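Local atomic coordinates of probable M18 family aminopeptidase 1 (Thermotoga maritima, PDB entry 2GLF), a protein that probably acts as a zinc-dependent aminopeptidase of the M18 family, releasing amino acids from the N termini of peptides. Residues V37-I40 and K41-D45; T216-D219 and F220-G223. One frame throughout, in Å; residues are numbered along the deposited sequence.

Interaction 1 (V37-I40 and K41-D45); sequences VKEI and KRILD
The carbonyls of Val-37, Lys-38, Glu-39 and Ile-40 accept the backbone N-H groups of Lys-41, Arg-42, Ile-43 and Leu-44 in turn, the i to i+4 ladder of the alpha-helix 33-45. This helix is amphipathic. On its polar flank Glu-39 and Arg-42, three residues apart, run side by side. Glu-39 CG lies anti to the backbone N (chi1 -167°) and the chain bends at chi2, which turns the carboxylate toward the next helical turn. Its OE2 lies over one face of the guanidinium and forms a salt bridge with Arg-42 NH1 at 2.5 Å, the two planes 30° apart. Glu-39 OE1 forms a salt bridge with Lys-29 NZ of helix 13-29 and a long one, 3.8 Å, with Lys-38 NZ, so basic groups probably stabilise the charge of this largely buried glutamate. Branched and apolar residues suit the other flank: Ile-40 CG2 and Leu-44 CD1 lie 4.0 Å apart, one helical turn separating their residues, and both side chains pack on helix 248-263. Lys-41 suits a partly exposed place, its long chain extended until chi4 folds the amine back. There Lys-41 NZ meets the syn lone pair of Asp-45 OD2 at 2.9 Å.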
# COMPACT_ATOMS: atom_id res chain seq x y z
N VAL A 37 -15.44 28.87 -41.55
CA VAL A 37 -16.22 30.07 -41.79
C VAL A 37 -16.02 30.52 -43.23
O VAL A 37 -16.99 30.73 -43.96
CB VAL A 37 -15.83 31.22 -40.82
CG1 VAL A 37 -16.35 32.56 -41.35
CG2 VAL A 37 -16.43 30.95 -39.44
N LYS A 38 -14.77 30.64 -43.65
CA LYS A 38 -14.45 31.06 -45.01
C LYS A 38 -15.16 30.19 -46.04
O LYS A 38 -15.70 30.70 -47.03
CB LYS A 38 -12.94 30.99 -45.26
CG LYS A 38 -12.58 31.16 -46.72
CD LYS A 38 -11.15 30.76 -47.02
CE LYS A 38 -10.92 30.62 -48.52
NZ LYS A 38 -11.86 29.63 -49.14
N GLU A 39 -15.15 28.89 -45.81
CA GLU A 39 -15.78 27.95 -46.73
C GLU A 39 -17.30 28.07 -46.69
O GLU A 39 -17.97 27.91 -47.71
CB GLU A 39 -15.32 26.53 -46.37
CG GLU A 39 -15.64 25.48 -47.42
CD GLU A 39 -15.36 25.96 -48.83
OE1 GLU A 39 -14.44 26.79 -49.02
OE2 GLU A 39 -16.06 25.50 -49.75
N ILE A 40 -17.85 28.36 -45.51
CA ILE A 40 -19.29 28.50 -45.36
C ILE A 40 -19.77 29.80 -45.98
O ILE A 40 -20.83 29.86 -46.60
CB ILE A 40 -19.70 28.46 -43.86
CG1 ILE A 40 -19.32 27.10 -43.27
CG2 ILE A 40 -21.21 28.67 -43.70
CD1 ILE A 40 -19.57 26.99 -41.78
N LYS A 41 -18.98 30.86 -45.83
CA LYS A 41 -19.34 32.14 -46.40
C LYS A 41 -19.38 32.01 -47.92
O LYS A 41 -20.35 32.41 -48.55
CB LYS A 41 -18.34 33.23 -46.00
CG LYS A 41 -18.72 34.62 -46.51
CD LYS A 41 -17.72 35.69 -46.07
CE LYS A 41 -18.14 37.07 -46.55
NZ LYS A 41 -18.22 37.16 -48.03
N ARG A 42 -18.32 31.44 -48.49
CA ARG A 42 -18.24 31.24 -49.94
C ARG A 42 -19.50 30.54 -50.44
O ARG A 42 -20.14 31.01 -51.38
CB ARG A 42 -17.02 30.39 -50.29
CG ARG A 42 -17.08 29.75 -51.66
CD ARG A 42 -15.96 28.77 -51.87
NE ARG A 42 -16.38 27.66 -52.73
CZ ARG A 42 -17.24 26.72 -52.36
NH1 ARG A 42 -17.77 26.74 -51.15
NH2 ARG A 42 -17.57 25.75 -53.20
N ILE A 43 -19.83 29.42 -49.82
CA ILE A 43 -21.02 28.65 -50.18
C ILE A 43 -22.25 29.56 -50.09
O ILE A 43 -23.14 29.50 -50.94
CB ILE A 43 -21.22 27.46 -49.22
CG1 ILE A 43 -20.16 26.40 -49.50
CG2 ILE A 43 -22.64 26.90 -49.34
CD1 ILE A 43 -20.18 25.24 -48.54
N LEU A 44 -22.28 30.39 -49.05
CA LEU A 44 -23.39 31.31 -48.85
C LEU A 44 -23.36 32.47 -49.85
O LEU A 44 -24.41 33.02 -50.19
CB LEU A 44 -23.36 31.87 -47.42
CG LEU A 44 -23.77 30.91 -46.30
CD1 LEU A 44 -23.66 31.62 -44.94
CD2 LEU A 44 -25.20 30.42 -46.54
N ASP A 45 -22.18 32.85 -50.32
CA ASP A 45 -22.10 33.94 -51.27
C ASP A 45 -22.73 33.49 -52.58
O ASP A 45 -23.36 34.29 -53.27
CB ASP A 45 -20.67 34.41 -51.45
CG ASP A 45 -20.19 35.21 -50.26
OD1 ASP A 45 -21.01 35.95 -49.69
OD2 ASP A 45 -18.99 35.12 -49.90

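Interaction 2 (T216-D219 and F220-G223); sequences TEED and FVSG
Phe-220 holds CG beside its backbone N (chi1 -77°), which swings the ring back toward Glu-217; the Glu-217 carbonyl oxygen sits at the ring edge, near its plane, 3.4 Å from Phe-220 CD1. The same oxygen accepts Phe-220 N at 3.2 Å, a fairly straight bond whose donor stands above the carbonyl plane, so one carbonyl meets both the backbone and the ring of a single residue. Phe-220 suits a buried place here, its ring packing on Leu-209 of helix 200-213 and Pro-104 of strand 97-108. Next along, Val-221 N makes a weak bond to Glu-218 O, and Val-221 CG2 lies 3.3 Å from that Glu-218 oxygen. Asp-219 ties the turn to its start: OD1 takes the N-H of Thr-216 from above the carboxylate plane at 3.2 Å, while Asp-219 N returns a bond to Thr-216 O. Its OD2 forms a salt bridge with Arg-377 of the second subunit, which also pairs with Glu-218 OE1, itself bonded to Asn-381 ND2 of that subunit. The small hydroxyl of Ser-222 likewise bonds Arg-377 of that subunit, and Phe-139 O of its own chain. Type I turns at 216-219 and 217-220 overlap, the weak 218-221 bond continues them, and an inverse gamma turn centred on Ser-222 then leads into strand 223-229.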
# COMPACT_ATOMS: atom_id res chain seq x y z
N THR A 216 8.76 38.27 -38.38
CA THR A 216 9.76 38.33 -37.33
C THR A 216 9.22 37.49 -36.16
O THR A 216 8.02 37.26 -36.07
CB THR A 216 10.00 39.79 -36.87
OG1 THR A 216 11.03 39.82 -35.88
CG2 THR A 216 8.72 40.38 -36.29
N GLU A 217 10.11 37.03 -35.29
CA GLU A 217 9.70 36.20 -34.17
C GLU A 217 8.62 36.81 -33.28
O GLU A 217 7.74 36.10 -32.80
CB GLU A 217 10.91 35.85 -33.32
CG GLU A 217 10.61 34.95 -32.16
CD GLU A 217 11.86 34.52 -31.44
OE1 GLU A 217 12.85 35.30 -31.45
OE2 GLU A 217 11.86 33.42 -30.85
N GLU A 218 8.68 38.12 -33.07
CA GLU A 218 7.67 38.77 -32.23
C GLU A 218 6.27 38.73 -32.84
O GLU A 218 5.28 38.99 -32.16
CB GLU A 218 8.06 40.22 -31.93
CG GLU A 218 7.04 40.95 -31.07
CD GLU A 218 7.45 42.37 -30.76
OE1 GLU A 218 6.56 43.21 -30.52
OE2 GLU A 218 8.67 42.65 -30.74
N ASP A 219 6.20 38.37 -34.12
CA ASP A 219 4.92 38.30 -34.83
C ASP A 219 4.08 37.10 -34.42
O ASP A 219 2.87 37.09 -34.67
CB ASP A 219 5.14 38.29 -36.34
CG ASP A 219 5.60 39.63 -36.87
OD1 ASP A 219 5.92 39.72 -38.07
OD2 ASP A 219 5.64 40.60 -36.08
N PHE A 220 4.70 36.08 -33.83
CA PHE A 220 3.93 34.91 -33.39
C PHE A 220 2.99 35.31 -32.27
O PHE A 220 1.91 34.74 -32.14
CB PHE A 220 4.85 33.79 -32.90
CG PHE A 220 5.51 33.03 -34.01
CD1 PHE A 220 6.89 33.09 -34.19
CD2 PHE A 220 4.76 32.24 -34.87
CE1 PHE A 220 7.50 32.38 -35.22
CE2 PHE A 220 5.36 31.52 -35.90
CZ PHE A 220 6.73 31.59 -36.08
N VAL A 221 3.40 36.29 -31.47
CA VAL A 221 2.58 36.76 -30.36
C VAL A 221 1.22 37.17 -30.91
O VAL A 221 0.20 36.56 -30.60
CB VAL A 221 3.21 37.98 -29.68
CG1 VAL A 221 2.36 38.39 -28.49
CG2 VAL A 221 4.63 37.66 -29.23
N SER A 222 1.23 38.21 -31.74
CA SER A 222 0.02 38.72 -32.37
C SER A 222 -0.34 37.76 -33.49
O SER A 222 -0.43 38.15 -34.66
CB SER A 222 0.26 40.12 -32.93
OG SER A 222 1.38 40.13 -33.81
N GLY A 223 -0.53 36.50 -33.13
CA GLY A 223 -0.87 35.50 -34.13
C GLY A 223 -1.54 34.28 -33.53
O GLY A 223 -1.47 34.04 -32.32

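In the fold
From the N terminus, helix 13-29 comes first and helix 33-45 follows, carrying interaction 1. There helix 33-45 packs against helices 13-29 and 248-263, beside the large mixed sheet, with the Ile-40 side chain about 10 Å from that of His-92, a manganese ligand. Interaction 2 comes much later, in the connection from helix 200-213 to strand 223-229 of the six-stranded antiparallel sheet, where it borders another subunit of the twelve-chain assembly. Both contacts are local, so neither closes a long loop; they stand in series, without nesting or crossing. Their centres are about 28 Å apart and their nearest atoms about 16 Å: the first lies within the part of the fold that carries the metal ligand His-92, the second at a subunit interface.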